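Local coordinates for conserved exported protein (Bacteroides fragilis, PDB 3CLW) that is of unknown function but probably hydrolyses O-glycosidic bonds, as a family 30 glycoside hydrolase with a TIM-barrel domain, at residues G335-V338 with A339-I342; I342-D345 with L346-N350; W394-A397 with N398-F402; L421-T425 with S426-S430. All blocks are in the same frame, centred on the assembly; numbering follows the deposited sequence.

How the interactions relate
Helix 328-347 ties the four contacts together. Interaction 1 lies in its middle and interaction 2 at its C-terminal end; they share Ile342, and their centres are about 11 Å apart. Interaction 3, on helix 391-400, lies against the same helix: Thr395 OG1 probably hydrogen-bonds to Gly335 O at 2.8 Å, and the Tyr399 ring packs on Ile342 and Leu346. Interaction 4 touches both helical parts, with Arg340 NH1 reaching Ala424 O at 3.1 Å and Met428 CB 3.4 Å from His343 CD2. Interactions 3 and 4, with centres about 18 Å apart, barely meet. Together they describe part of the join between the barrel and the strand-rich part of the chain.

Interaction 1: residues G335-V338 with A339-I342; sequences GLYV and ARII
Arg340 folds back over the preceding turn of its helix toward Tyr337, and its side chain can be followed outward. CB lies 3.4 Å from Tyr337 O and almost as near Leu336 O. With CG trans to the backbone N (chi1 174°) the chain runs out extended, then bends at chi3 (72°), which turns the guanidinium toward the tyrosine. NE gives its hydrogen to a water 2.9 Å away. That water in turn donates to Tyr337 O at 3.2 Å, and it sits 3.5 Å above the plane of the Tyr337 ring, over its centre. One solvent molecule thus links the guanidinium, the peptide and the aromatic face. At the tip, NH2 comes within 3.9 Å of Tyr337 CD2; the two planes are 58° apart and cross obliquely. The guanidinium is fixed from beyond the turn: NH2 forms a salt bridge with Glu321, and NH1 hydrogen-bonds to Ala424 O.

Further round the turn, Tyr337 CE1 meets Ile341 CD1 at 4.1 Å, while the phenol OH is held by Glu317. Regular i to i+4 bonds carry the backbone, Ile342 N reaching Val338 O at 3.0 Å; the link from Ile341 N to Tyr337 O is weak.

The segment is a buried length of helix 328-347, which connects parallel strands 307-310 and 353-356 of the TIM barrel. Val338, Ile341 and Ile342 press on Trp354 of strand 353-356, Val338 and Ala339 pack on helix 391-400, and Leu336 and Ala339 reach Val491 of strand 490-495.

Interaction 2: residues I342-D345 with L346-N350; sequences IHND and LTLAN
Thr347 folds back on His343 as helix 328-347 reaches its C-terminal end, where the regular i to i+4 pattern gives way to a wider turn. Among the hydrogen bonds, His343 O takes two donors: Thr347 N at 2.9 Å, and Thr347 OG1 at 2.6 Å from above the carbonyl plane, 41° out of it. The hydroxyl can do this because chi1 (61°) places OG1 between the backbone N and the carbonyl carbon. Asn344 O is also shared, by Leu348 N at 2.7 Å and by Ala349 N at 3.2 Å; the second is an i to i+5, pi-type bond. Asn350 then leaves helical backbone angles with a positive phi (50°).

The pi contact is between Thr347 and the imidazole. CG2 makes a CH-pi interaction, 3.9 Å from the ring centroid, while OG1 stands over the same ring nearer its rim.

Salt bridging lies outside: Asp345 OD1 forms a salt bridge with Arg292 NE.

Packing is by side chains lying alongside one another. Ile342 CG2 touches Leu346 CD1 at 3.7 Å. Asn344 ND2 hydrogen-bonds to Arg340 O one turn back, which sets the amide's rotation, and Leu348 runs beside it with its CD1 3.3 Å from Asn344 OD1.

Interaction 3: residues W394-A397 with N398-F402; sequences WTTA and NYSFF
Thr396 and Ser400 mark the tight part of this helical turn. The carbonyl O of Thr396 receives Ser400 N at 2.7 Å in a nearly straight bond (167°), and also a weak bond from Tyr399 N. Ser400 OG, rotated to chi1 68°, sits back over the turn, 3.5 Å from Ala397 CA and beside the Thr396 methyl; its own hydrogen bond is to Met63 O. One residue on, Ala397 O accepts Phe401 N at 3.0 Å, and Phe401 CB presses on the same oxygen at 3.2 Å. Within 398-402 the two phenylalanines then meet edge-to-face: the edge of the Phe401 ring is set against the face of Phe402, with Phe401 CD2 3.5 Å above the centre of the Phe402 ring.

The looser part is the start of the turn. The CB bonds of Trp394 and Thr395 point away from 398-402, and what links these two residues forward is mostly backbone. Trp394 O takes Asn398 N at 3.0 Å and, only weakly and at a poor angle, Asn398 ND2; that amide has a better partner in Thr467 OG1. The edge of the Tyr399 ring faces the Thr395 and Thr396 carbonyls, CD2 to Thr395 O 3.5 Å. Loose here does not mean wet, since every residue involved is buried.

In the fold, Thr395 and Tyr399 pack on helix 328-347, and Asn398 and Phe402 on strands 438-444 and 490-495, so that helix 391-400 lies between the barrel helix and the beta strands.

Interaction 4: residues L421-T425 with S426-S430; sequences LEAAT and SLMIS
Met428 lays its side chain across the end of the short helix 420-423, overlapping Ala423 and Ala424. This is a helix-to-strand junction: a type I beta turn from Ala423 to Ser426 leads into strand 427-433, part of the antiparallel beta structure next to the barrel. CG of Met428 lies 3.4 Å from Ala423 O and also touches the Ala423 methyl, SD passes 4.0 Å from Ala424 CA, and the bend at chi3 (-88°) brings CE to within 3.6 Å of Ala424 O. Met428 also packs on Arg340, His343 and Asn344 of helix 328-347.

The turn itself is closed by Ser426 N, which hydrogen-bonds to Ala423 O at 3.0 Å, coming well above the carbonyl plane. A second set of bonds gathers on Glu422 O, in the last turn of the helix. Thr425 N reaches it at 3.2 Å, and Thr425 OG1 adds a weak bond. With chi1 of Ser426 at 62° its hydroxyl swings back over the helix end, and OG donates to Glu422 O at 3.0 Å, from the face of the carbonyl opposite to Thr425 N.

Interaction 1: residues G335-V338 with A339-I342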
loop_
_atom_site.group_PDB
_atom_site.type_symbol
_atom_site.label_atom_id
_atom_site.label_comp_id
_atom_site.label_asym_id
_atom_site.label_seq_id
_atom_site.Cartn_x
_atom_site.Cartn_y
_atom_site.Cartn_z
ATOM N N GLY A 335 -15.694 -2.505 2.851
ATOM C CA GLY A 335 -14.820 -3.652 3.017
ATOM C C GLY A 335 -14.735 -4.565 1.786
ATOM O O GLY A 335 -13.650 -4.987 1.389
ATOM N N LEU A 336 -15.884 -4.880 1.184
ATOM C CA LEU A 336 -15.913 -5.703 -0.028
ATOM C C LEU A 336 -15.434 -4.959 -1.275
ATOM O O LEU A 336 -14.813 -5.565 -2.123
ATOM C CB LEU A 336 -17.306 -6.271 -0.278
ATOM C CG LEU A 336 -17.897 -7.256 0.727
ATOM C CD1 LEU A 336 -19.405 -7.244 0.578
ATOM C CD2 LEU A 336 -17.349 -8.660 0.555
ATOM N N TYR A 337 -15.707 -3.658 -1.382
ATOM C CA TYR A 337 -15.218 -2.847 -2.504
ATOM C C TYR A 337 -13.682 -2.885 -2.588
ATOM O O TYR A 337 -13.098 -3.034 -3.682
ATOM C CB TYR A 337 -15.707 -1.419 -2.339
ATOM C CG TYR A 337 -15.354 -0.438 -3.446
ATOM C CD1 TYR A 337 -14.217 0.358 -3.357
ATOM C CD2 TYR A 337 -16.205 -0.261 -4.560
ATOM C CE1 TYR A 337 -13.899 1.270 -4.330
ATOM C CE2 TYR A 337 -15.910 0.683 -5.550
ATOM C CZ TYR A 337 -14.740 1.440 -5.430
ATOM O OH TYR A 337 -14.415 2.379 -6.390
ATOM N N VAL A 338 -13.038 -2.778 -1.426
ATOM C CA VAL A 338 -11.590 -2.740 -1.364
ATOM C C VAL A 338 -11.038 -4.137 -1.513
ATOM O O VAL A 338 -10.051 -4.316 -2.184
ATOM C CB VAL A 338 -11.061 -2.062 -0.076
ATOM C CG1 VAL A 338 -9.553 -2.057 -0.053
ATOM C CG2 VAL A 338 -11.561 -0.636 0.029
ATOM N N ALA A 339 -11.676 -5.131 -0.898
ATOM C CA ALA A 339 -11.261 -6.518 -1.106
ATOM C C ALA A 339 -11.255 -6.894 -2.606
ATOM O O ALA A 339 -10.473 -7.705 -3.032
ATOM C CB ALA A 339 -12.117 -7.465 -0.319
ATOM N N ARG A 340 -12.149 -6.299 -3.382
ATOM C CA ARG A 340 -12.216 -6.521 -4.833
ATOM C C ARG A 340 -11.013 -5.891 -5.557
ATOM O O ARG A 340 -10.423 -6.512 -6.450
ATOM C CB ARG A 340 -13.528 -5.948 -5.398
ATOM C CG ARG A 340 -13.593 -6.012 -6.936
ATOM C CD ARG A 340 -14.994 -5.775 -7.462
ATOM N NE ARG A 340 -15.378 -4.382 -7.307
ATOM C CZ ARG A 340 -16.487 -3.878 -7.827
ATOM N NH1 ARG A 340 -17.317 -4.668 -8.521
ATOM N NH2 ARG A 340 -16.770 -2.595 -7.668
ATOM N N ILE A 341 -10.637 -4.677 -5.151
ATOM C CA ILE A 341 -9.399 -4.107 -5.640
ATOM C C ILE A 341 -8.239 -5.050 -5.348
ATOM O O ILE A 341 -7.431 -5.331 -6.250
ATOM C CB ILE A 341 -9.079 -2.728 -5.051
ATOM C CG1 ILE A 341 -10.185 -1.734 -5.367
ATOM C CG2 ILE A 341 -7.758 -2.209 -5.641
ATOM C CD1 ILE A 341 -10.191 -0.516 -4.467
ATOM N N ILE A 342 -8.171 -5.553 -4.113
ATOM C CA ILE A 342 -7.064 -6.417 -3.737
ATOM C C ILE A 342 -6.997 -7.661 -4.630
ATOM O O ILE A 342 -5.927 -7.973 -5.198
ATOM C CB ILE A 342 -7.069 -6.808 -2.231
ATOM C CG1 ILE A 342 -6.800 -5.570 -1.366
ATOM C CG2 ILE A 342 -5.994 -7.911 -1.937
ATOM C CD1 ILE A 342 -7.012 -5.758 0.157
HETATM O O HOH W 1 -13.820 -2.094 -6.619
#

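Interaction 2: residues I342-D345 with L346-N350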
loop_
_atom_site.group_PDB
_atom_site.type_symbol
_atom_site.label_atom_id
_atom_site.label_comp_id
_atom_site.label_asym_id
_atom_site.label_seq_id
_atom_site.Cartn_x
_atom_site.Cartn_y
_atom_site.Cartn_z
ATOM N N ILE A 342 -8.171 -5.553 -4.113
ATOM C CA ILE A 342 -7.064 -6.417 -3.737
ATOM C C ILE A 342 -6.997 -7.661 -4.630
ATOM O O ILE A 342 -5.927 -7.973 -5.198
ATOM C CB ILE A 342 -7.069 -6.808 -2.231
ATOM C CG1 ILE A 342 -6.800 -5.570 -1.366
ATOM C CG2 ILE A 342 -5.994 -7.911 -1.937
ATOM C CD1 ILE A 342 -7.012 -5.758 0.157
ATOM N N HIS A 343 -8.130 -8.357 -4.749
ATOM C CA HIS A 343 -8.181 -9.578 -5.528
ATOM C C HIS A 343 -7.706 -9.384 -6.979
ATOM O O HIS A 343 -6.930 -10.174 -7.495
ATOM C CB HIS A 343 -9.584 -10.138 -5.533
ATOM C CG HIS A 343 -9.769 -11.254 -6.509
ATOM N ND1 HIS A 343 -9.502 -12.567 -6.193
ATOM C CD2 HIS A 343 -10.171 -11.250 -7.799
ATOM C CE1 HIS A 343 -9.741 -13.324 -7.248
ATOM N NE2 HIS A 343 -10.140 -12.545 -8.234
ATOM N N ASN A 344 -8.190 -8.328 -7.622
ATOM C CA ASN A 344 -7.849 -8.032 -9.004
ATOM C C ASN A 344 -6.396 -7.576 -9.171
ATOM O O ASN A 344 -5.733 -7.943 -10.154
ATOM C CB ASN A 344 -8.855 -7.034 -9.590
ATOM C CG ASN A 344 -10.198 -7.682 -9.855
ATOM O OD1 ASN A 344 -10.376 -8.342 -10.875
ATOM N ND2 ASN A 344 -11.143 -7.524 -8.928
ATOM N N ASP A 345 -5.888 -6.810 -8.205
ATOM C CA ASP A 345 -4.462 -6.506 -8.201
ATOM C C ASP A 345 -3.588 -7.749 -8.150
ATOM O O ASP A 345 -2.613 -7.868 -8.908
ATOM C CB ASP A 345 -4.097 -5.535 -7.083
ATOM C CG ASP A 345 -4.416 -4.097 -7.456
ATOM O OD1 ASP A 345 -4.637 -3.823 -8.654
ATOM O OD2 ASP A 345 -4.458 -3.238 -6.566
ATOM N N LEU A 346 -3.929 -8.665 -7.248
ATOM C CA LEU A 346 -3.183 -9.914 -7.070
ATOM C C LEU A 346 -3.333 -10.890 -8.240
ATOM O O LEU A 346 -2.397 -11.560 -8.602
ATOM C CB LEU A 346 -3.626 -10.609 -5.777
ATOM C CG LEU A 346 -3.294 -9.940 -4.444
ATOM C CD1 LEU A 346 -3.946 -10.692 -3.287
ATOM C CD2 LEU A 346 -1.773 -9.798 -4.247
ATOM N N THR A 347 -4.529 -10.967 -8.812
ATOM C CA THR A 347 -4.817 -11.992 -9.809
ATOM C C THR A 347 -4.763 -11.497 -11.252
ATOM O O THR A 347 -4.516 -12.280 -12.131
ATOM C CB THR A 347 -6.190 -12.665 -9.564
ATOM O OG1 THR A 347 -7.211 -11.670 -9.664
ATOM C CG2 THR A 347 -6.251 -13.318 -8.196
ATOM N N LEU A 348 -5.030 -10.220 -11.492
ATOM C CA LEU A 348 -4.989 -9.678 -12.835
ATOM C C LEU A 348 -3.681 -8.929 -13.103
ATOM O O LEU A 348 -3.032 -9.177 -14.105
ATOM C CB LEU A 348 -6.204 -8.794 -13.129
ATOM C CG LEU A 348 -7.580 -9.445 -13.016
ATOM C CD1 LEU A 348 -8.623 -8.577 -13.686
ATOM C CD2 LEU A 348 -7.593 -10.843 -13.593
ATOM N N ALA A 349 -3.288 -8.045 -12.182
ATOM C CA ALA A 349 -2.054 -7.283 -12.317
ATOM C C ALA A 349 -0.866 -8.061 -11.759
ATOM O O ALA A 349 0.272 -7.608 -11.884
ATOM C CB ALA A 349 -2.183 -5.912 -11.676
ATOM N N ASN A 350 -1.141 -9.237 -11.186
ATOM C CA ASN A 350 -0.138 -10.093 -10.546
ATOM C C ASN A 350 0.744 -9.346 -9.547
ATOM O O ASN A 350 1.971 -9.544 -9.509
ATOM C CB ASN A 350 0.721 -10.817 -11.601
ATOM C CG ASN A 350 0.019 -12.032 -12.210
ATOM O OD1 ASN A 350 0.549 -13.135 -12.206
ATOM N ND2 ASN A 350 -1.166 -11.827 -12.732
#

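Interaction 3: residues W394-A397 with N398-F402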
loop_
_atom_site.group_PDB
_atom_site.type_symbol
_atom_site.label_atom_id
_atom_site.label_comp_id
_atom_site.label_asym_id
_atom_site.label_seq_id
_atom_site.Cartn_x
_atom_site.Cartn_y
_atom_site.Cartn_z
ATOM N N TRP A 394 -10.654 -5.577 8.264
ATOM C CA TRP A 394 -10.879 -7.019 8.310
ATOM C C TRP A 394 -10.806 -7.730 6.938
ATOM O O TRP A 394 -10.274 -8.843 6.819
ATOM C CB TRP A 394 -12.148 -7.305 9.126
ATOM C CG TRP A 394 -11.975 -6.719 10.508
ATOM C CD1 TRP A 394 -12.652 -5.642 11.050
ATOM C CD2 TRP A 394 -11.003 -7.123 11.500
ATOM N NE1 TRP A 394 -12.182 -5.409 12.325
ATOM C CE2 TRP A 394 -11.159 -6.276 12.607
ATOM C CE3 TRP A 394 -10.006 -8.124 11.543
ATOM C CZ2 TRP A 394 -10.379 -6.406 13.768
ATOM C CZ3 TRP A 394 -9.228 -8.238 12.659
ATOM C CH2 TRP A 394 -9.407 -7.377 13.768
ATOM N N THR A 395 -11.275 -7.072 5.895
ATOM C CA THR A 395 -11.205 -7.683 4.566
ATOM C C THR A 395 -9.768 -7.689 4.044
ATOM O O THR A 395 -9.378 -8.629 3.343
ATOM C CB THR A 395 -12.143 -7.019 3.543
ATOM O OG1 THR A 395 -11.797 -5.638 3.386
ATOM C CG2 THR A 395 -13.604 -7.142 4.001
ATOM N N THR A 396 -8.986 -6.669 4.402
ATOM C CA THR A 396 -7.534 -6.691 4.117
ATOM C C THR A 396 -6.886 -7.860 4.852
ATOM O O THR A 396 -6.117 -8.626 4.270
ATOM C CB THR A 396 -6.818 -5.385 4.523
ATOM O OG1 THR A 396 -7.412 -4.285 3.840
ATOM C CG2 THR A 396 -5.342 -5.432 4.156
ATOM N N ALA A 397 -7.236 -7.999 6.124
ATOM C CA ALA A 397 -6.710 -9.074 6.970
ATOM C C ALA A 397 -6.974 -10.476 6.424
ATOM O O ALA A 397 -6.160 -11.350 6.626
ATOM C CB ALA A 397 -7.232 -8.928 8.439
ATOM N N ASN A 398 -8.104 -10.684 5.739
ATOM C CA ASN A 398 -8.398 -11.957 5.073
ATOM C C ASN A 398 -7.200 -12.340 4.213
ATOM O O ASN A 398 -6.824 -13.503 4.110
ATOM C CB ASN A 398 -9.644 -11.830 4.162
ATOM C CG ASN A 398 -10.953 -12.154 4.895
ATOM O OD1 ASN A 398 -11.360 -13.336 5.024
ATOM N ND2 ASN A 398 -11.625 -11.115 5.362
ATOM N N TYR A 399 -6.609 -11.330 3.587
ATOM C CA TYR A 399 -5.394 -11.517 2.803
ATOM C C TYR A 399 -4.132 -11.423 3.655
ATOM O O TYR A 399 -3.396 -12.417 3.794
ATOM C CB TYR A 399 -5.339 -10.487 1.685
ATOM C CG TYR A 399 -6.361 -10.694 0.612
ATOM C CD1 TYR A 399 -6.138 -11.604 -0.432
ATOM C CD2 TYR A 399 -7.558 -9.961 0.609
ATOM C CE1 TYR A 399 -7.092 -11.788 -1.457
ATOM C CE2 TYR A 399 -8.506 -10.138 -0.410
ATOM C CZ TYR A 399 -8.256 -11.057 -1.426
ATOM O OH TYR A 399 -9.193 -11.221 -2.414
ATOM N N SER A 400 -3.903 -10.228 4.231
ATOM C CA SER A 400 -2.636 -9.912 4.874
ATOM C C SER A 400 -2.230 -10.818 5.998
ATOM O O SER A 400 -1.043 -11.117 6.131
ATOM C CB SER A 400 -2.554 -8.423 5.296
ATOM O OG SER A 400 -3.451 -8.079 6.351
ATOM N N PHE A 401 -3.187 -11.273 6.804
ATOM C CA PHE A 401 -2.870 -12.089 8.019
ATOM C C PHE A 401 -2.397 -13.511 7.630
ATOM O O PHE A 401 -1.581 -14.113 8.316
ATOM C CB PHE A 401 -4.109 -12.135 8.972
ATOM C CG PHE A 401 -3.875 -12.833 10.301
ATOM C CD1 PHE A 401 -3.528 -12.107 11.435
ATOM C CD2 PHE A 401 -4.063 -14.208 10.434
ATOM C CE1 PHE A 401 -3.356 -12.752 12.711
ATOM C CE2 PHE A 401 -3.873 -14.872 11.692
ATOM C CZ PHE A 401 -3.521 -14.137 12.822
ATOM N N PHE A 402 -2.907 -14.006 6.493
ATOM C CA PHE A 402 -2.670 -15.372 6.019
ATOM C C PHE A 402 -1.717 -15.502 4.784
ATOM O O PHE A 402 -1.022 -16.512 4.609
ATOM C CB PHE A 402 -4.026 -15.998 5.714
ATOM C CG PHE A 402 -4.921 -16.119 6.923
ATOM C CD1 PHE A 402 -4.701 -17.127 7.863
ATOM C CD2 PHE A 402 -5.969 -15.213 7.129
ATOM C CE1 PHE A 402 -5.523 -17.253 8.981
ATOM C CE2 PHE A 402 -6.783 -15.316 8.238
ATOM C CZ PHE A 402 -6.557 -16.342 9.178
#

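Interaction 4: residues L421-T425 with S426-S430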
loop_
_atom_site.group_PDB
_atom_site.type_symbol
_atom_site.label_atom_id
_atom_site.label_comp_id
_atom_site.label_asym_id
_atom_site.label_seq_id
_atom_site.Cartn_x
_atom_site.Cartn_y
_atom_site.Cartn_z
ATOM N N LEU A 421 -14.557 -10.027 -15.745
ATOM C CA LEU A 421 -15.642 -9.058 -15.572
ATOM C C LEU A 421 -16.828 -9.618 -14.808
ATOM O O LEU A 421 -17.461 -8.894 -14.039
ATOM C CB LEU A 421 -16.107 -8.475 -16.917
ATOM C CG LEU A 421 -17.357 -7.557 -16.893
ATOM C CD1 LEU A 421 -17.210 -6.296 -16.037
ATOM C CD2 LEU A 421 -17.810 -7.168 -18.316
ATOM N N GLU A 422 -17.141 -10.893 -15.017
ATOM C CA GLU A 422 -18.311 -11.463 -14.377
ATOM C C GLU A 422 -17.970 -11.764 -12.943
ATOM O O GLU A 422 -18.763 -11.497 -12.047
ATOM C CB GLU A 422 -18.846 -12.690 -15.136
ATOM C CG GLU A 422 -19.786 -12.281 -16.288
ATOM C CD GLU A 422 -20.093 -13.395 -17.317
ATOM O OE1 GLU A 422 -19.581 -14.547 -17.154
ATOM O OE2 GLU A 422 -20.855 -13.080 -18.293
ATOM N N ALA A 423 -16.766 -12.281 -12.726
ATOM C CA ALA A 423 -16.269 -12.544 -11.378
ATOM C C ALA A 423 -16.338 -11.302 -10.483
ATOM O O ALA A 423 -16.706 -11.409 -9.316
ATOM C CB ALA A 423 -14.864 -13.075 -11.437
ATOM N N ALA A 424 -16.025 -10.133 -11.044
ATOM C CA ALA A 424 -16.008 -8.869 -10.295
ATOM C C ALA A 424 -17.335 -8.497 -9.601
ATOM O O ALA A 424 -17.343 -7.723 -8.632
ATOM C CB ALA A 424 -15.543 -7.733 -11.185
ATOM N N THR A 425 -18.457 -9.026 -10.086
ATOM C CA THR A 425 -19.751 -8.703 -9.468
ATOM C C THR A 425 -20.383 -9.922 -8.831
ATOM O O THR A 425 -21.491 -9.837 -8.304
ATOM C CB THR A 425 -20.771 -8.047 -10.466
ATOM O OG1 THR A 425 -20.883 -8.852 -11.655
ATOM C CG2 THR A 425 -20.315 -6.661 -10.838
ATOM N N SER A 426 -19.696 -11.058 -8.892
ATOM C CA SER A 426 -20.201 -12.279 -8.268
ATOM C C SER A 426 -19.207 -12.896 -7.278
ATOM O O SER A 426 -19.281 -12.609 -6.081
ATOM C CB SER A 426 -20.679 -13.295 -9.324
ATOM O OG SER A 426 -19.635 -13.717 -10.192
ATOM N N LEU A 427 -18.278 -13.719 -7.763
ATOM C CA LEU A 427 -17.416 -14.494 -6.889
ATOM C C LEU A 427 -15.940 -14.487 -7.340
ATOM O O LEU A 427 -15.612 -14.923 -8.464
ATOM C CB LEU A 427 -17.945 -15.918 -6.778
ATOM C CG LEU A 427 -17.152 -16.874 -5.889
ATOM C CD1 LEU A 427 -17.471 -16.663 -4.402
ATOM C CD2 LEU A 427 -17.405 -18.311 -6.283
ATOM N N MET A 428 -15.069 -13.993 -6.453
ATOM C CA MET A 428 -13.631 -13.850 -6.718
ATOM C C MET A 428 -12.869 -14.728 -5.745
ATOM O O MET A 428 -13.144 -14.733 -4.545
ATOM C CB MET A 428 -13.186 -12.386 -6.580
ATOM C CG MET A 428 -13.671 -11.434 -7.692
ATOM S SD MET A 428 -13.477 -9.685 -7.276
ATOM C CE MET A 428 -15.029 -9.428 -6.458
ATOM N N ILE A 429 -11.914 -15.492 -6.254
ATOM C CA ILE A 429 -11.199 -16.408 -5.422
ATOM C C ILE A 429 -9.810 -16.639 -5.991
ATOM O O ILE A 429 -9.632 -16.687 -7.206
ATOM C CB ILE A 429 -12.037 -17.696 -5.182
ATOM C CG1 ILE A 429 -11.249 -18.752 -4.405
ATOM C CG2 ILE A 429 -12.491 -18.248 -6.476
ATOM C CD1 ILE A 429 -12.123 -19.863 -3.863
ATOM N N SER A 430 -8.831 -16.738 -5.083
ATOM C CA SER A 430 -7.406 -16.838 -5.421
ATOM C C SER A 430 -6.738 -17.672 -4.348
ATOM O O SER A 430 -7.261 -17.772 -3.244
ATOM C CB SER A 430 -6.755 -15.433 -5.502
ATOM O OG SER A 430 -6.934 -14.685 -4.289
#